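Long-range contacts in laccase (Botrytis aclada, PDB 3SQR), which probably oxidises phenolic substrates such as hydroquinones and lignin-derived compounds with its copper ions, reducing dioxygen to water: residues I280-T284 against I314-A319; Y434-E440 against A537-S543. All blocks are in the same frame, centred on the assembly; numbering follows the deposited sequence.

Contact 1 (I280-T284 against I314-A319)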
# COMPACT_ATOMS: atom_id res chain seq x y z
N ILE A 280 4.95 20.79 -1.72
CA ILE A 280 6.29 21.37 -1.69
C ILE A 280 6.04 22.86 -1.87
O ILE A 280 5.49 23.26 -2.89
CB ILE A 280 7.19 20.85 -2.79
CG1 ILE A 280 7.31 19.31 -2.71
CG2 ILE A 280 8.58 21.52 -2.76
CD1 ILE A 280 8.10 18.71 -3.89
N ASP A 281 6.34 23.65 -0.88
CA ASP A 281 6.05 25.07 -0.95
C ASP A 281 6.59 25.67 -2.23
O ASP A 281 7.72 25.42 -2.65
CB ASP A 281 6.70 25.81 0.21
CG ASP A 281 6.11 25.47 1.54
OD1 ASP A 281 5.12 24.69 1.64
OD2 ASP A 281 6.66 26.01 2.53
N ASN A 282 5.74 26.49 -2.84
CA ASN A 282 6.04 27.25 -4.03
C ASN A 282 6.36 26.39 -5.25
O ASN A 282 6.89 26.88 -6.22
CB ASN A 282 7.16 28.24 -3.76
CG ASN A 282 7.16 29.39 -4.74
OD1 ASN A 282 8.20 29.70 -5.29
ND2 ASN A 282 5.97 30.01 -4.97
N HIS A 283 5.98 25.10 -5.19
CA HIS A 283 6.13 24.22 -6.34
C HIS A 283 4.79 23.57 -6.67
O HIS A 283 3.90 23.45 -5.84
CB HIS A 283 7.24 23.18 -6.07
CG HIS A 283 8.63 23.74 -6.01
ND1 HIS A 283 9.10 24.50 -4.95
CD2 HIS A 283 9.66 23.63 -6.88
CE1 HIS A 283 10.36 24.82 -5.19
NE2 HIS A 283 10.73 24.30 -6.34
N THR A 284 4.65 23.27 -7.94
CA THR A 284 3.49 22.65 -8.49
C THR A 284 3.85 21.18 -8.74
O THR A 284 4.94 20.80 -9.18
CB THR A 284 3.09 23.30 -9.82
OG1 THR A 284 2.74 24.68 -9.54
CG2 THR A 284 1.89 22.63 -10.40
N ILE A 314 5.67 14.92 -11.22
CA ILE A 314 6.81 15.53 -11.83
C ILE A 314 6.82 16.95 -11.26
O ILE A 314 5.78 17.60 -11.22
CB ILE A 314 6.70 15.64 -13.34
CG1 ILE A 314 6.66 14.26 -13.98
CG2 ILE A 314 7.95 16.40 -13.92
CD1 ILE A 314 7.75 13.34 -13.60
N VAL A 315 7.99 17.33 -10.77
CA VAL A 315 8.13 18.67 -10.17
C VAL A 315 9.27 19.33 -10.97
O VAL A 315 10.39 18.79 -11.03
CB VAL A 315 8.46 18.67 -8.72
CG1 VAL A 315 8.44 20.16 -8.24
CG2 VAL A 315 7.43 17.90 -7.93
N GLU A 316 8.97 20.49 -11.53
CA GLU A 316 9.98 21.31 -12.19
C GLU A 316 10.53 22.31 -11.19
O GLU A 316 9.75 22.97 -10.46
CB GLU A 316 9.41 21.98 -13.45
CG GLU A 316 10.43 22.83 -14.13
CD GLU A 316 9.91 23.32 -15.45
OE1 GLU A 316 8.71 23.66 -15.51
OE2 GLU A 316 10.71 23.35 -16.42
N ALA A 317 11.85 22.30 -11.09
CA ALA A 317 12.61 23.08 -10.15
C ALA A 317 12.73 24.50 -10.81
O ALA A 317 13.81 24.90 -11.19
CB ALA A 317 13.97 22.47 -9.95
N ASN A 318 11.61 25.18 -10.87
CA ASN A 318 11.51 26.50 -11.52
C ASN A 318 11.28 27.63 -10.51
O ASN A 318 10.74 28.69 -10.88
CB ASN A 318 10.37 26.50 -12.56
CG ASN A 318 9.00 26.15 -11.99
OD1 ASN A 318 8.82 25.87 -10.79
ND2 ASN A 318 8.00 26.18 -12.87
N ALA A 319 11.57 27.40 -9.24
CA ALA A 319 11.43 28.44 -8.22
C ALA A 319 12.74 29.19 -8.03
O ALA A 319 13.84 28.78 -8.48
CB ALA A 319 10.92 27.87 -6.85
O HOH W 1 6.34 21.72 -11.35
O HOH W 2 7.22 23.88 -9.54
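His283 and Val315 meet where a type II beta turn, Ile280 to His283, packs against the end of strand 310-316 in a cupredoxin-type beta-sandwich domain of this multicopper oxidase. The turn follows strand 276-280 of one sheet and leads into strand 285-290 of the other, so the contact lies at the sandwich end where the chain passes between the layers. Within the turn, His283 N bonds to Ile280 O at 3.0 Å, closing it.

The van der Waals contacts gather round His283 and Val315. With His283 CG anti to the carbonyl carbon (chi1 -69°), the ring's CE1 lies 3.5 Å from Ala319 CB, an oblique approach, while Glu316 O and Ala317 CA sit at the ring edge. The His283 and Val315 side chains cross at about a right angle, with Val315 CG1 3.9 Å from His283 CB. The purely apolar pair is Ile280 and Val315, tip to tip, CD1 to CG2 at 4.2 Å.

No direct hydrogen bond joins the segments; two waters bridge their backbones instead. One donates to Thr284 O (2.7 Å) and accepts from Glu316 N (2.9 Å); the other accepts from Thr284 N and donates to Glu316 O.

Both imidazole nitrogens are engaged, which fixes the ring's rotation. NE2 is hydrogen-bonded to the hydroxyl of Tyr349, which also bonds Ala319 N. His283 ND1 donates to Asp281 O at 2.8 Å, nearly straight at 173° and with the oxygen in the ring plane.

Contact 2 (Y434-E440 against A537-S543); sequences YNVVALE and AMQFVES
Strands 436-439 and 537-542 run parallel; the axes of these short segments come within 4.5 Å and differ by 27° in direction, and Val436 to Leu439 pair with Gln539 to Glu542. Five backbone hydrogen bonds pass between the segments, from Gln539 N to Asn435 O through Ser543 N to Leu439 O.

Two side-chain amides extend the pairing at the start. Asn435 ND2 reaches Ala537 O at 2.9 Å, nearly along the C=O axis, while its OD1 is hydrogen-bonded to Ser409 OG. With Gln539 CG between backbone N and carbonyl carbon (chi1 68°), the chain, extended beyond CG, carries NE2 to a lone pair of Tyr434 O at 2.8 Å; the amide lies 8° from parallel to the Tyr434 ring. Gln539 OE1 is hydrogen-bonded to Thr419 OG1.

On one sheet face Val436 CG1 presses on Val541 CG2, a tight 3.4 Å. On the other, Leu439 CD1 lies 3.6 Å from Phe540 CD1, and Met538 CE lies over one face of the Phe540 ring, 3.5 Å above its plane and offset toward the rim, while abutting Val437 CG2. Past the strands, a water links Glu440 OE1 with Ser543 OG.

Main-chain bonds thus set the register of outermost strand 436-439 on this side, and hydrogen bonds from side-chain amides add to them before it begins.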
# COMPACT_ATOMS: atom_id res chain seq x y z
N TYR A 434 -13.86 -16.04 7.35
CA TYR A 434 -12.97 -15.79 6.25
C TYR A 434 -13.58 -14.72 5.34
O TYR A 434 -12.89 -14.26 4.40
CB TYR A 434 -12.66 -17.11 5.49
CG TYR A 434 -11.47 -17.84 6.03
CD1 TYR A 434 -11.30 -18.02 7.39
CD2 TYR A 434 -10.47 -18.35 5.19
CE1 TYR A 434 -10.26 -18.65 7.87
CE2 TYR A 434 -9.39 -18.96 5.68
CZ TYR A 434 -9.29 -19.15 7.05
OH TYR A 434 -8.21 -19.81 7.65
N ASN A 435 -14.85 -14.33 5.56
CA ASN A 435 -15.52 -13.30 4.77
C ASN A 435 -15.37 -13.48 3.25
O ASN A 435 -15.15 -12.52 2.47
CB ASN A 435 -15.06 -11.93 5.23
CG ASN A 435 -15.56 -11.60 6.59
OD1 ASN A 435 -16.28 -12.40 7.21
ND2 ASN A 435 -15.22 -10.42 7.08
N VAL A 436 -15.60 -14.71 2.78
CA VAL A 436 -15.42 -15.03 1.36
C VAL A 436 -16.61 -14.57 0.56
O VAL A 436 -17.76 -14.89 0.87
CB VAL A 436 -15.12 -16.53 1.08
CG1 VAL A 436 -15.17 -16.81 -0.42
CG2 VAL A 436 -13.79 -16.91 1.65
N VAL A 437 -16.36 -13.84 -0.50
CA VAL A 437 -17.35 -13.64 -1.53
C VAL A 437 -16.86 -14.44 -2.73
O VAL A 437 -15.75 -14.21 -3.25
CB VAL A 437 -17.47 -12.20 -1.94
CG1 VAL A 437 -18.34 -12.05 -3.18
CG2 VAL A 437 -17.95 -11.32 -0.79
N ALA A 438 -17.70 -15.35 -3.21
CA ALA A 438 -17.36 -16.14 -4.38
C ALA A 438 -17.71 -15.37 -5.64
O ALA A 438 -18.79 -14.81 -5.74
CB ALA A 438 -18.11 -17.55 -4.38
N LEU A 439 -16.79 -15.30 -6.57
CA LEU A 439 -17.03 -14.66 -7.84
C LEU A 439 -16.89 -15.72 -8.92
O LEU A 439 -15.92 -16.48 -8.96
CB LEU A 439 -16.04 -13.53 -8.12
CG LEU A 439 -15.97 -12.39 -7.10
CD1 LEU A 439 -14.85 -11.42 -7.52
CD2 LEU A 439 -17.25 -11.67 -6.98
N GLU A 440 -17.85 -15.76 -9.82
CA GLU A 440 -17.81 -16.74 -10.92
C GLU A 440 -18.44 -16.03 -12.08
O GLU A 440 -19.38 -15.25 -11.88
CB GLU A 440 -18.63 -18.00 -10.60
CG GLU A 440 -18.08 -18.91 -9.55
CD GLU A 440 -16.81 -19.66 -9.96
OE1 GLU A 440 -16.35 -19.62 -11.14
OE2 GLU A 440 -16.26 -20.29 -9.05
N ALA A 537 -12.04 -6.40 6.57
CA ALA A 537 -11.50 -7.12 5.46
C ALA A 537 -12.48 -8.17 5.00
O ALA A 537 -13.24 -8.70 5.80
CB ALA A 537 -10.16 -7.78 5.89
N MET A 538 -12.38 -8.53 3.72
CA MET A 538 -13.03 -9.67 3.19
C MET A 538 -12.14 -10.22 2.07
O MET A 538 -11.01 -9.77 1.90
CB MET A 538 -14.43 -9.33 2.74
CG MET A 538 -14.49 -8.12 1.84
SD MET A 538 -13.92 -8.47 0.27
CE MET A 538 -15.23 -9.63 -0.30
N GLN A 539 -12.59 -11.24 1.39
CA GLN A 539 -11.81 -11.76 0.30
C GLN A 539 -12.70 -12.35 -0.76
O GLN A 539 -13.77 -12.84 -0.48
CB GLN A 539 -10.77 -12.78 0.79
CG GLN A 539 -11.36 -14.08 1.34
CD GLN A 539 -10.31 -14.95 1.99
OE1 GLN A 539 -9.42 -15.48 1.33
NE2 GLN A 539 -10.43 -15.10 3.29
N PHE A 540 -12.23 -12.23 -2.01
CA PHE A 540 -12.92 -12.77 -3.15
C PHE A 540 -12.27 -14.06 -3.54
O PHE A 540 -11.07 -14.11 -3.75
CB PHE A 540 -12.88 -11.79 -4.32
CG PHE A 540 -13.52 -10.49 -4.01
CD1 PHE A 540 -14.89 -10.33 -4.10
CD2 PHE A 540 -12.75 -9.39 -3.60
CE1 PHE A 540 -15.50 -9.17 -3.81
CE2 PHE A 540 -13.37 -8.14 -3.30
CZ PHE A 540 -14.72 -8.03 -3.40
N VAL A 541 -13.07 -15.14 -3.59
CA VAL A 541 -12.57 -16.38 -4.13
C VAL A 541 -13.15 -16.35 -5.50
O VAL A 541 -14.38 -16.47 -5.73
CB VAL A 541 -12.93 -17.61 -3.30
CG1 VAL A 541 -12.63 -18.92 -4.13
CG2 VAL A 541 -12.18 -17.58 -1.90
N GLU A 542 -12.27 -16.01 -6.43
CA GLU A 542 -12.57 -15.76 -7.79
C GLU A 542 -12.26 -16.95 -8.70
O GLU A 542 -11.12 -17.40 -8.83
CB GLU A 542 -11.70 -14.54 -8.29
CG GLU A 542 -11.95 -14.17 -9.73
CD GLU A 542 -11.15 -12.96 -10.13
OE1 GLU A 542 -10.67 -12.29 -9.20
OE2 GLU A 542 -10.90 -12.78 -11.30
N SER A 543 -13.30 -17.44 -9.37
CA SER A 543 -13.10 -18.48 -10.39
C SER A 543 -12.27 -19.62 -9.84
O SER A 543 -11.28 -20.07 -10.42
CB SER A 543 -12.48 -17.88 -11.63
OG SER A 543 -13.33 -16.85 -12.09
O HOH W 3 -14.94 -19.01 -7.03
O HOH W 4 -15.41 -17.47 -13.31

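Overall arrangement
Contact 1 closes before contact 2 opens along the chain, and the two lie on opposite sides of its centre, with their own centres 44 Å apart and nearest atoms about 31 Å apart. They lie in different multicopper oxidase domains and share no sheet. Contact 1 joins the ends of two sheets, whereas contact 2 lies within one sheet, between its outermost strand 436-439 and strand 537-542. Strand 537-542 in turn pairs with strand 520-526, which carries the copper ligands His525 and Cys526. Contact 2 therefore lies one strand from residues that bind copper, while contact 1 is structural packing away from the copper sites.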